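Side-chain contacts in DUF5751 domain-containing protein (PDB 2RBG), which is of unknown function, a small archaeal protein from Sulfolobus tokodaii built around a five-stranded parallel beta sheet flanked by helices: residues D15-Y20 with T42-Q47; E48-I53 with Y65-W70. All coordinates share one frame; numbering follows the deposited sequence.

Interaction 1: D15-Y20 with T42-Q47; sequences DNFENY and TEIQYQ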
# COMPACT_ATOMS: atom_id res chain seq x y z
N ASP A 15 7.06 16.94 9.24
CA ASP A 15 6.79 16.08 10.38
C ASP A 15 6.75 14.60 10.03
O ASP A 15 6.75 13.75 10.91
CB ASP A 15 5.47 16.48 11.04
CG ASP A 15 4.26 16.03 10.25
OD1 ASP A 15 4.28 16.14 9.01
OD2 ASP A 15 3.28 15.56 10.87
N ASN A 16 6.73 14.29 8.73
CA ASN A 16 6.68 12.90 8.28
C ASN A 16 8.01 12.29 7.84
O ASN A 16 8.08 11.09 7.60
CB ASN A 16 5.68 12.75 7.13
CG ASN A 16 4.25 12.58 7.61
OD1 ASN A 16 3.99 11.81 8.53
ND2 ASN A 16 3.33 13.28 6.96
N PHE A 17 9.07 13.09 7.75
CA PHE A 17 10.36 12.56 7.31
C PHE A 17 10.90 11.38 8.11
O PHE A 17 11.29 10.37 7.53
CB PHE A 17 11.42 13.67 7.26
CG PHE A 17 11.29 14.58 6.08
CD1 PHE A 17 11.22 14.06 4.79
CD2 PHE A 17 11.23 15.96 6.25
CE1 PHE A 17 11.10 14.90 3.68
CE2 PHE A 17 11.11 16.81 5.15
CZ PHE A 17 11.05 16.28 3.87
N GLU A 18 10.92 11.50 9.43
CA GLU A 18 11.44 10.42 10.25
C GLU A 18 10.72 9.10 9.99
O GLU A 18 11.37 8.08 9.76
CB GLU A 18 11.35 10.79 11.74
CG GLU A 18 12.30 11.92 12.12
CD GLU A 18 12.25 12.25 13.60
OE1 GLU A 18 12.54 11.35 14.43
OE2 GLU A 18 11.93 13.41 13.94
N ASN A 19 9.40 9.11 10.02
CA ASN A 19 8.62 7.90 9.80
C ASN A 19 8.77 7.34 8.39
O ASN A 19 8.93 6.13 8.20
CB ASN A 19 7.13 8.14 10.09
CG ASN A 19 6.86 8.45 11.55
OD1 ASN A 19 7.42 7.82 12.44
ND2 ASN A 19 5.99 9.42 11.79
N TYR A 20 8.73 8.22 7.39
CA TYR A 20 8.86 7.76 6.01
C TYR A 20 10.24 7.24 5.65
O TYR A 20 10.35 6.30 4.86
CB TYR A 20 8.45 8.86 5.02
CG TYR A 20 6.97 8.91 4.73
CD1 TYR A 20 6.06 9.31 5.71
CD2 TYR A 20 6.47 8.56 3.48
CE1 TYR A 20 4.69 9.38 5.44
CE2 TYR A 20 5.11 8.62 3.20
CZ TYR A 20 4.22 9.04 4.19
OH TYR A 20 2.88 9.13 3.91
N THR A 42 10.99 19.05 -1.32
CA THR A 42 10.67 19.79 -0.11
C THR A 42 11.29 21.18 -0.14
O THR A 42 12.12 21.48 -0.99
CB THR A 42 11.24 19.02 1.11
OG1 THR A 42 10.96 19.73 2.32
CG2 THR A 42 12.75 18.87 0.97
N GLU A 43 10.88 22.03 0.80
CA GLU A 43 11.42 23.38 0.89
C GLU A 43 12.45 23.44 2.01
O GLU A 43 13.10 24.47 2.23
CB GLU A 43 10.29 24.38 1.18
CG GLU A 43 9.21 24.43 0.11
CD GLU A 43 9.76 24.76 -1.27
OE1 GLU A 43 10.50 25.76 -1.39
OE2 GLU A 43 9.45 24.02 -2.23
N ILE A 44 12.62 22.32 2.71
CA ILE A 44 13.56 22.23 3.82
C ILE A 44 15.01 22.15 3.30
O ILE A 44 15.25 21.74 2.17
CB ILE A 44 13.24 20.98 4.68
CG1 ILE A 44 13.58 21.24 6.14
CG2 ILE A 44 14.00 19.77 4.15
CD1 ILE A 44 13.11 20.14 7.07
N GLN A 45 15.96 22.56 4.14
CA GLN A 45 17.38 22.53 3.75
C GLN A 45 18.02 21.18 4.05
O GLN A 45 17.59 20.46 4.95
CB GLN A 45 18.15 23.64 4.48
CG GLN A 45 17.85 25.04 3.97
CD GLN A 45 18.32 25.25 2.54
OE1 GLN A 45 19.51 25.10 2.24
NE2 GLN A 45 17.40 25.61 1.66
N TYR A 46 19.07 20.86 3.29
CA TYR A 46 19.79 19.60 3.43
C TYR A 46 20.14 19.26 4.88
O TYR A 46 19.76 18.20 5.39
CB TYR A 46 21.07 19.63 2.61
CG TYR A 46 21.72 18.28 2.43
CD1 TYR A 46 21.27 17.39 1.46
CD2 TYR A 46 22.77 17.87 3.26
CE1 TYR A 46 21.85 16.13 1.30
CE2 TYR A 46 23.35 16.61 3.11
CZ TYR A 46 22.88 15.75 2.13
OH TYR A 46 23.44 14.50 1.99
N GLN A 47 20.88 20.15 5.54
CA GLN A 47 21.30 19.92 6.91
C GLN A 47 20.16 19.66 7.89
O GLN A 47 20.30 18.84 8.80
CB GLN A 47 22.15 21.09 7.41
CG GLN A 47 23.49 21.20 6.70
CD GLN A 47 24.23 19.88 6.65
OE1 GLN A 47 24.40 19.21 7.66
NE2 GLN A 47 24.67 19.50 5.45
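F17 meets T42 and I44 through one end of its ring, and the contact divides into an aromatic-hydroxyl approach, an apolar touch and a local turn. In the first, T42 comes to the ring at its rim: OG1 of T42 lies 3.8 Å from CZ of F17, close to the ring plane, and CB of T42 is 3.9 Å from the same CZ, also in plane. The ring reaches this position because CG of F17 stands anti to the carbonyl carbon (chi1 -77°), with CB directed at the 42-47 segment. The apolar part is looser, CG2 of I44 standing 4.3 Å from CE2 of F17 at an oblique approach. The third element is polar and lies wholly inside 42-47. The backbone N of I44 donates to OG1 of T42 at 3.1 Å, nearly straight at 170°, which makes an ST turn just after strand 35-41. OG1 is placed for this by lying anti to its own backbone N (chi1 179°). A valine at T42 would probably leave the I44 amide without its acceptor and the turn less firmly set. L49 and L52 of helix 46-52 also pack on F17. The same oxygen that takes the I44 amide thus also meets the ring edge as a van der Waals neighbour, and the contact of helix 17-31 with this loop rests on packing.

Interaction 2: E48-I53 with Y65-W70; sequences ELVTLI and YELFLW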
# COMPACT_ATOMS: atom_id res chain seq x y z
N GLU A 48 19.04 20.35 7.72
CA GLU A 48 17.91 20.14 8.61
C GLU A 48 17.31 18.76 8.38
O GLU A 48 16.93 18.07 9.33
CB GLU A 48 16.84 21.22 8.40
CG GLU A 48 15.55 20.94 9.16
CD GLU A 48 14.67 22.17 9.33
OE1 GLU A 48 14.52 22.94 8.35
OE2 GLU A 48 14.12 22.36 10.43
N LEU A 49 17.23 18.35 7.12
CA LEU A 49 16.69 17.04 6.79
C LEU A 49 17.57 15.95 7.39
O LEU A 49 17.08 15.05 8.07
CB LEU A 49 16.61 16.85 5.27
CG LEU A 49 16.21 15.43 4.84
CD1 LEU A 49 14.82 15.11 5.35
CD2 LEU A 49 16.27 15.32 3.32
N VAL A 50 18.87 16.02 7.11
CA VAL A 50 19.82 15.04 7.61
C VAL A 50 19.73 14.92 9.12
O VAL A 50 19.95 13.85 9.68
CB VAL A 50 21.26 15.42 7.21
CG1 VAL A 50 22.23 14.37 7.73
CG2 VAL A 50 21.37 15.53 5.69
N THR A 51 19.42 16.03 9.79
CA THR A 51 19.29 16.02 11.24
C THR A 51 18.05 15.22 11.63
O THR A 51 18.10 14.39 12.54
CB THR A 51 19.17 17.45 11.78
OG1 THR A 51 20.41 18.14 11.56
CG2 THR A 51 18.86 17.44 13.27
N LEU A 52 16.95 15.45 10.92
CA LEU A 52 15.71 14.74 11.20
C LEU A 52 15.80 13.23 10.95
O LEU A 52 15.25 12.44 11.71
CB LEU A 52 14.56 15.31 10.35
CG LEU A 52 14.04 16.71 10.70
CD1 LEU A 52 12.97 17.12 9.69
CD2 LEU A 52 13.48 16.71 12.11
N ILE A 53 16.48 12.84 9.88
CA ILE A 53 16.59 11.42 9.56
C ILE A 53 17.89 10.76 9.99
O ILE A 53 18.22 9.66 9.54
CB ILE A 53 16.41 11.18 8.04
CG1 ILE A 53 17.57 11.80 7.27
CG2 ILE A 53 15.09 11.79 7.58
CD1 ILE A 53 17.55 11.51 5.79
N TYR A 65 23.78 5.55 -0.44
CA TYR A 65 22.73 6.42 -0.96
C TYR A 65 23.24 7.80 -1.33
O TYR A 65 24.31 8.23 -0.88
CB TYR A 65 21.62 6.56 0.09
CG TYR A 65 21.98 7.51 1.22
CD1 TYR A 65 21.85 8.89 1.06
CD2 TYR A 65 22.50 7.03 2.42
CE1 TYR A 65 22.24 9.78 2.06
CE2 TYR A 65 22.90 7.91 3.43
CZ TYR A 65 22.77 9.28 3.24
OH TYR A 65 23.16 10.16 4.22
N GLU A 66 22.47 8.47 -2.17
CA GLU A 66 22.76 9.83 -2.59
C GLU A 66 21.47 10.54 -2.23
O GLU A 66 20.38 9.97 -2.34
CB GLU A 66 22.99 9.91 -4.10
CG GLU A 66 24.29 9.29 -4.57
CD GLU A 66 24.58 9.61 -6.03
OE1 GLU A 66 23.74 9.29 -6.89
OE2 GLU A 66 25.66 10.19 -6.30
N LEU A 67 21.58 11.78 -1.77
CA LEU A 67 20.41 12.55 -1.38
C LEU A 67 20.35 13.87 -2.15
O LEU A 67 21.30 14.65 -2.15
CB LEU A 67 20.46 12.82 0.13
CG LEU A 67 19.31 13.59 0.77
CD1 LEU A 67 18.00 12.84 0.57
CD2 LEU A 67 19.59 13.77 2.26
N PHE A 68 19.21 14.10 -2.80
CA PHE A 68 18.99 15.31 -3.57
C PHE A 68 17.68 15.95 -3.14
O PHE A 68 16.65 15.28 -3.08
CB PHE A 68 18.93 14.99 -5.07
CG PHE A 68 20.21 14.47 -5.63
CD1 PHE A 68 21.28 15.33 -5.89
CD2 PHE A 68 20.37 13.12 -5.90
CE1 PHE A 68 22.48 14.85 -6.39
CE2 PHE A 68 21.58 12.62 -6.40
CZ PHE A 68 22.63 13.49 -6.65
N LEU A 69 17.72 17.23 -2.83
CA LEU A 69 16.52 17.95 -2.43
C LEU A 69 16.12 18.89 -3.55
O LEU A 69 16.97 19.57 -4.13
CB LEU A 69 16.75 18.74 -1.14
CG LEU A 69 16.73 17.94 0.17
CD1 LEU A 69 17.80 16.87 0.15
CD2 LEU A 69 16.94 18.89 1.34
N TRP A 70 14.83 18.92 -3.86
CA TRP A 70 14.30 19.76 -4.92
C TRP A 70 13.09 20.56 -4.46
O TRP A 70 12.18 20.01 -3.84
CB TRP A 70 13.86 18.92 -6.12
CG TRP A 70 14.87 17.96 -6.60
CD1 TRP A 70 14.89 16.61 -6.40
CD2 TRP A 70 16.02 18.26 -7.39
NE1 TRP A 70 15.99 16.05 -7.02
CE2 TRP A 70 16.70 17.05 -7.64
CE3 TRP A 70 16.54 19.45 -7.92
CZ2 TRP A 70 17.87 16.99 -8.39
CZ3 TRP A 70 17.72 19.39 -8.67
CH2 TRP A 70 18.36 18.16 -8.90
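Helix 48-52 passes over strand 65-70 with an axis separation of 11.2 Å and an angle of 128° between their N-to-C directions, and the nearest CA pairs, L49 with L69 and V50 with L67, are each 9.3 Å apart. L49 meets the strand through one methyl, CD2. It sits 3.8 Å from CD2 of L67 and equally 3.8 Å from CD1 of L69, so this one branch of L49 bridges two strand residues that project from the same side of the sheet. The CB of L49 is directed at the strand, and CG, anti to the backbone N (chi1 173°), places CD2 against both leucines. L67 has the same first torsion, whereas CG of L69 is anti to the carbonyl carbon (chi1 -78°); the two strand leucines thus reach the L49 methyl from differently turned stems. The next residue, V50, adds a looser touch, its CG2 lying 4.2 Å from CD2 of L67. F68, between the two leucines, points its CB away and packs on T37 and N39 of strand 35-41. Around the contact, I53 packs on F21 of helix 17-31, and L57 of helix 54-59 reaches V50. Helices 46-52 and 54-59 lie in the crossover between adjacent parallel strands 35-41 and 64-70, a beta-alpha-beta unit. With only aliphatic carbons meeting, this contact contributes packing and probably little directional restraint between helix and outer strand.

How the interactions relate
The two contacts have centres about 7 Å apart, on the same side of the chain's centre, and both use helix 46-52. They follow in series along the chain: interaction 1 closes at residue 47 and interaction 2 opens at residue 48. Interaction 1 joins the start of helix 17-31 to the loop leading out of strand 35-41, while interaction 2 sets the helix that follows against strand 64-70, the outermost strand at one end of the parallel sheet within this chain. They touch directly: the T42 N to W70 O pair, at 2.9 Å, is a probable hydrogen bond, and Y46 packs on L67. Together they bring helices 17-31 and 46-52 against the same side of the fold.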